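Local atomic coordinates of pectinesterase (Sitophilus oryzae, PDB entry 4PMH), a protein that probably contributes to plant cell-wall digestion by hydrolysing the methyl esters of pectin, releasing methanol and leaving de-esterified galacturonan. Residues Ser118-Leu123 against Ser132-Cys137; Asn46-Ile51 against Val55-Asn60. All coordinates share one frame; numbering follows the deposited sequence.

Contact 1: Ser118-Leu123 against Ser132-Cys137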
loop_
_atom_site.group_PDB
_atom_site.type_symbol
_atom_site.label_atom_id
_atom_site.label_comp_id
_atom_site.label_asym_id
_atom_site.label_seq_id
_atom_site.Cartn_x
_atom_site.Cartn_y
_atom_site.Cartn_z
ATOM N N SER A 118 21.211 6.680 -13.878
ATOM C CA SER A 118 22.465 6.570 -13.131
ATOM C C SER A 118 22.283 5.697 -11.917
ATOM O O SER A 118 23.140 4.879 -11.606
ATOM C CB SER A 118 22.992 7.935 -12.691
ATOM O OG SER A 118 23.397 8.677 -13.824
ATOM N N LEU A 119 21.153 5.859 -11.241
ATOM C CA LEU A 119 20.914 5.137 -10.012
ATOM C C LEU A 119 20.650 3.636 -10.227
ATOM O O LEU A 119 21.187 2.809 -9.491
ATOM C CB LEU A 119 19.764 5.795 -9.241
ATOM C CG LEU A 119 19.578 5.392 -7.778
ATOM C CD1 LEU A 119 20.726 5.904 -6.916
ATOM C CD2 LEU A 119 18.237 5.909 -7.252
ATOM N N VAL A 120 19.838 3.275 -11.219
ATOM C CA VAL A 120 19.414 1.855 -11.370
ATOM C C VAL A 120 19.744 1.189 -12.709
ATOM O O VAL A 120 19.536 -0.028 -12.874
ATOM C CB VAL A 120 17.899 1.708 -11.135
ATOM C CG1 VAL A 120 17.505 2.352 -9.809
ATOM C CG2 VAL A 120 17.108 2.309 -12.287
ATOM N N GLY A 121 20.277 1.969 -13.652
ATOM C CA GLY A 121 20.429 1.502 -15.011
ATOM C C GLY A 121 21.288 0.262 -15.126
ATOM O O GLY A 121 21.027 -0.612 -15.969
ATOM N N SER A 122 22.303 0.162 -14.267
ATOM C CA SER A 122 23.208 -0.976 -14.299
ATOM C C SER A 122 22.557 -2.278 -13.827
ATOM O O SER A 122 23.181 -3.328 -13.884
ATOM C CB SER A 122 24.484 -0.691 -13.493
ATOM O OG SER A 122 24.207 -0.459 -12.118
ATOM N N LEU A 123 21.309 -2.231 -13.396
ATOM C CA LEU A 123 20.597 -3.458 -13.042
ATOM C C LEU A 123 19.945 -4.133 -14.251
ATOM O O LEU A 123 19.453 -5.265 -14.128
ATOM C CB LEU A 123 19.536 -3.166 -11.979
ATOM C CG LEU A 123 20.098 -2.726 -10.630
ATOM C CD1 LEU A 123 18.994 -2.110 -9.787
ATOM C CD2 LEU A 123 20.752 -3.900 -9.905
ATOM N N SER A 132 11.535 -3.736 -20.106
ATOM C CA SER A 132 10.481 -2.825 -20.562
ATOM C C SER A 132 9.985 -1.917 -19.426
ATOM O O SER A 132 9.731 -0.726 -19.643
ATOM C CB SER A 132 9.327 -3.591 -21.208
ATOM O OG SER A 132 8.852 -4.634 -20.357
ATOM N N MET A 133 9.892 -2.451 -18.209
ATOM C CA MET A 133 9.559 -1.600 -17.056
ATOM C C MET A 133 10.623 -0.514 -16.871
ATOM O O MET A 133 10.294 0.663 -16.785
ATOM C CB MET A 133 9.421 -2.415 -15.766
ATOM C CG MET A 133 8.238 -3.361 -15.756
ATOM S SD MET A 133 8.275 -4.501 -14.352
ATOM C CE MET A 133 8.051 -3.383 -12.972
ATOM N N TYR A 134 11.889 -0.924 -16.801
ATOM C CA TYR A 134 13.005 0.031 -16.636
ATOM C C TYR A 134 13.013 1.084 -17.758
ATOM O O TYR A 134 13.053 2.316 -17.506
ATOM C CB TYR A 134 14.352 -0.714 -16.536
ATOM C CG TYR A 134 15.539 0.167 -16.868
ATOM C CD1 TYR A 134 15.953 1.163 -15.990
ATOM C CD2 TYR A 134 16.212 0.040 -18.076
ATOM C CE1 TYR A 134 17.015 2.001 -16.295
ATOM C CE2 TYR A 134 17.285 0.874 -18.389
ATOM C CZ TYR A 134 17.676 1.856 -17.495
ATOM O OH TYR A 134 18.750 2.690 -17.784
ATOM N N ASN A 135 12.940 0.603 -18.993
ATOM C CA ASN A 135 12.975 1.479 -20.151
ATOM C C ASN A 135 11.811 2.481 -20.192
ATOM O O ASN A 135 11.994 3.637 -20.574
ATOM C CB ASN A 135 13.041 0.671 -21.449
ATOM C CG ASN A 135 13.216 1.562 -22.672
ATOM O OD1 ASN A 135 14.027 2.500 -22.669
ATOM N ND2 ASN A 135 12.450 1.286 -23.716
ATOM N N SER A 136 10.627 2.056 -19.767
ATOM C CA SER A 136 9.473 2.953 -19.729
ATOM C C SER A 136 9.672 4.089 -18.727
ATOM O O SER A 136 9.196 5.191 -18.946
ATOM C CB SER A 136 8.184 2.194 -19.398
ATOM O OG SER A 136 8.080 2.003 -18.002
ATOM N N CYS A 137 10.380 3.834 -17.633
ATOM C CA CYS A 137 10.756 4.890 -16.711
ATOM C C CYS A 137 11.955 5.704 -17.226
ATOM O O CYS A 137 11.975 6.937 -17.117
ATOM C CB CYS A 137 11.065 4.298 -15.344
ATOM S SG CYS A 137 9.601 3.540 -14.608
#
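The phenol ring of Tyr-134 meets Val-120 and Gly-121 obliquely, both from the same side of its plane. Val-120 CG2 lies by the CD1-CE1 bond, 4.0 Å from Tyr-134 CE1, while Gly-121 CA sits by the far end, 3.5 Å from Tyr-134 OH. With CG anti to the backbone N (chi1 159°), the ring reaches out from helix 131-138 across to Val-120 of helix 113-120 and the neighbouring Gly-121, joining two helices outside the strands of the parallel beta-helix; it also stacks with Phe-124 and touches Tyr-81 of strand 80-82. A CB built on Gly-121 would lie 3.0 Å from Tyr-134 OH, a clash, so the missing side chain makes room for the phenol. Within helix 131-138, Met-133 O accepts from Ser-136 OG (2.9 Å) and from Cys-137 N (3.3 Å), both on the same face of its carbonyl plane; Cys-137 is further tied by a disulfide to Cys-148. Replacing Tyr-134 with alanine would probably open a gap beside Val-120 and Gly-121 and leave Phe-124 without its stacking partner. No hydrogen bond crosses between the segments, so their direct contact rests on shape and apolar packing.

Contact 2: Asn46-Ile51 against Val55-Asn60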
loop_
_atom_site.group_PDB
_atom_site.type_symbol
_atom_site.label_atom_id
_atom_site.label_comp_id
_atom_site.label_asym_id
_atom_site.label_seq_id
_atom_site.Cartn_x
_atom_site.Cartn_y
_atom_site.Cartn_z
ATOM N N ASN A 46 24.503 -15.807 -2.198
ATOM C CA ASN A 46 25.034 -17.138 -2.465
ATOM C C ASN A 46 24.570 -17.668 -3.850
ATOM O O ASN A 46 24.001 -18.773 -3.972
ATOM C CB ASN A 46 24.652 -18.100 -1.334
ATOM C CG ASN A 46 25.359 -19.446 -1.450
ATOM O OD1 ASN A 46 26.476 -19.530 -1.969
ATOM N ND2 ASN A 46 24.692 -20.508 -1.011
ATOM N N GLY A 47 24.865 -16.881 -4.892
ATOM C CA GLY A 47 24.456 -17.194 -6.259
ATOM C C GLY A 47 24.055 -15.987 -7.100
ATOM O O GLY A 47 24.127 -16.040 -8.334
ATOM N N TYR A 48 23.616 -14.913 -6.443
ATOM C CA TYR A 48 23.153 -13.715 -7.131
ATOM C C TYR A 48 23.660 -12.516 -6.356
ATOM O O TYR A 48 23.577 -12.501 -5.148
ATOM C CB TYR A 48 21.595 -13.770 -7.280
ATOM C CG TYR A 48 21.210 -14.983 -8.079
ATOM C CD1 TYR A 48 21.184 -14.932 -9.469
ATOM C CD2 TYR A 48 21.003 -16.221 -7.466
ATOM C CE1 TYR A 48 20.921 -16.061 -10.212
ATOM C CE2 TYR A 48 20.745 -17.356 -8.210
ATOM C CZ TYR A 48 20.695 -17.259 -9.589
ATOM O OH TYR A 48 20.490 -18.331 -10.395
ATOM N N ASN A 49 24.262 -11.540 -7.040
ATOM C CA ASN A 49 24.832 -10.368 -6.355
ATOM C C ASN A 49 23.976 -9.105 -6.479
ATOM O O ASN A 49 24.318 -8.088 -5.878
ATOM C CB ASN A 49 26.271 -10.067 -6.835
ATOM C CG ASN A 49 27.254 -11.182 -6.493
ATOM O OD1 ASN A 49 26.880 -12.190 -5.894
ATOM N ND2 ASN A 49 28.502 -11.016 -6.904
ATOM N N THR A 50 22.923 -9.149 -7.301
ATOM C CA THR A 50 21.823 -8.193 -7.223
ATOM C C THR A 50 20.538 -9.002 -7.014
ATOM O O THR A 50 20.475 -10.180 -7.373
ATOM C CB THR A 50 21.688 -7.358 -8.500
ATOM O OG1 THR A 50 21.403 -8.218 -9.604
ATOM C CG2 THR A 50 22.957 -6.572 -8.787
ATOM N N ILE A 51 19.514 -8.361 -6.459
ATOM C CA ILE A 51 18.225 -9.018 -6.272
ATOM C C ILE A 51 17.564 -9.244 -7.625
ATOM O O ILE A 51 17.013 -10.329 -7.888
ATOM C CB ILE A 51 17.279 -8.229 -5.336
ATOM C CG1 ILE A 51 17.926 -8.006 -3.959
ATOM C CG2 ILE A 51 15.941 -8.983 -5.184
ATOM C CD1 ILE A 51 17.379 -6.815 -3.197
ATOM N N VAL A 55 15.647 -12.581 -9.359
ATOM C CA VAL A 55 14.274 -12.482 -9.867
ATOM C C VAL A 55 14.252 -12.932 -11.321
ATOM O O VAL A 55 13.403 -13.748 -11.723
ATOM C CB VAL A 55 13.704 -11.044 -9.735
ATOM C CG1 VAL A 55 12.445 -10.850 -10.579
ATOM C CG2 VAL A 55 13.452 -10.708 -8.276
ATOM N N ASN A 56 15.229 -12.437 -12.080
ATOM C CA ASN A 56 15.348 -12.740 -13.482
ATOM C C ASN A 56 15.549 -14.233 -13.676
ATOM O O ASN A 56 14.933 -14.834 -14.546
ATOM C CB ASN A 56 16.545 -12.016 -14.096
ATOM C CG ASN A 56 16.320 -10.525 -14.271
ATOM O OD1 ASN A 56 15.206 -10.017 -14.124
ATOM N ND2 ASN A 56 17.390 -9.812 -14.611
ATOM N N ALA A 57 16.425 -14.828 -12.882
ATOM C CA ALA A 57 16.684 -16.270 -13.006
ATOM C C ALA A 57 15.415 -17.086 -12.799
ATOM O O ALA A 57 15.113 -17.980 -13.593
ATOM C CB ALA A 57 17.770 -16.727 -12.033
ATOM N N ALA A 58 14.684 -16.759 -11.737
ATOM C CA ALA A 58 13.435 -17.452 -11.401
ATOM C C ALA A 58 12.357 -17.285 -12.488
ATOM O O ALA A 58 11.694 -18.250 -12.877
ATOM C CB ALA A 58 12.914 -16.972 -10.050
ATOM N N ILE A 59 12.197 -16.062 -13.000
ATOM C CA ILE A 59 11.207 -15.811 -14.035
ATOM C C ILE A 59 11.585 -16.511 -15.348
ATOM O O ILE A 59 10.741 -17.195 -15.953
ATOM C CB ILE A 59 11.008 -14.303 -14.258
ATOM C CG1 ILE A 59 10.365 -13.700 -13.014
ATOM C CG2 ILE A 59 10.163 -14.053 -15.519
ATOM C CD1 ILE A 59 10.092 -12.219 -13.109
ATOM N N ASN A 60 12.848 -16.369 -15.756
ATOM C CA ASN A 60 13.325 -16.927 -17.022
ATOM C C ASN A 60 13.242 -18.464 -17.029
ATOM O O ASN A 60 12.983 -19.063 -18.070
ATOM C CB ASN A 60 14.755 -16.498 -17.328
ATOM C CG ASN A 60 14.878 -15.019 -17.676
ATOM O OD1 ASN A 60 13.952 -14.390 -18.213
ATOM N ND2 ASN A 60 16.029 -14.451 -17.359
#
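The contact belongs to the N-capped start of helix 51-61: Ile-51 and Val-55 meet within its first turn, and Tyr-48 of the preceding loop reaches Ala-57 farther on. Val-55 N donates to Ile-51 O at 3.0 Å, a nearly straight bond with an N-H...O angle of 164° and the regular i to i+4 spacing of an alpha-helix. With CG1 anti to the backbone N (chi1 165°), Val-55 CG2 falls beside that N and flanks this bond, 3.6 Å from Ile-51 O and 4.3 Å from Ile-51 CG2. Just before the helix, Thr-50 is the N-cap, its OG1 accepting from Ala-53 N, while Ile-51 N is bound by Glu-78 OE1. In the right-handed parallel beta-helix of pectinesterases this helix follows strand 42-44, an outermost strand of the longest parallel sheet, and so lies at one end of the coil. There Val-55 packs on Val-80 and Ile-82, and Ile-51 on Val-80. With CG anti to its carbonyl carbon (chi1 -60°), the Tyr-48 ring is carried obliquely across to the helix, bringing OH to 3.6 Å and CE1 to 3.7 Å from Ala-57 CB. Ala-57 also touches Tyr-42 of strand 42-44.

The two contacts follow one another in sequence, contact 2 first, with centres about 17 Å apart. They meet directly where Leu-123 CD2 packs against Thr-50 CG2 at 3.6 Å, bringing the segment 118-123 onto the N-cap of helix 51-61. Glu-78 joins them a second time, touching Leu-123 while binding Ile-51 N. Strand 80-82 touches both: Tyr-81 meets Tyr-134 and Met-133 of contact 1, whereas in contact 2 Val-80 meets Ile-51 and Val-55, and Ile-82 meets Val-55. Both contacts lie away from the predicted catalytic residues Gln-199, Asp-200 and Asp-226.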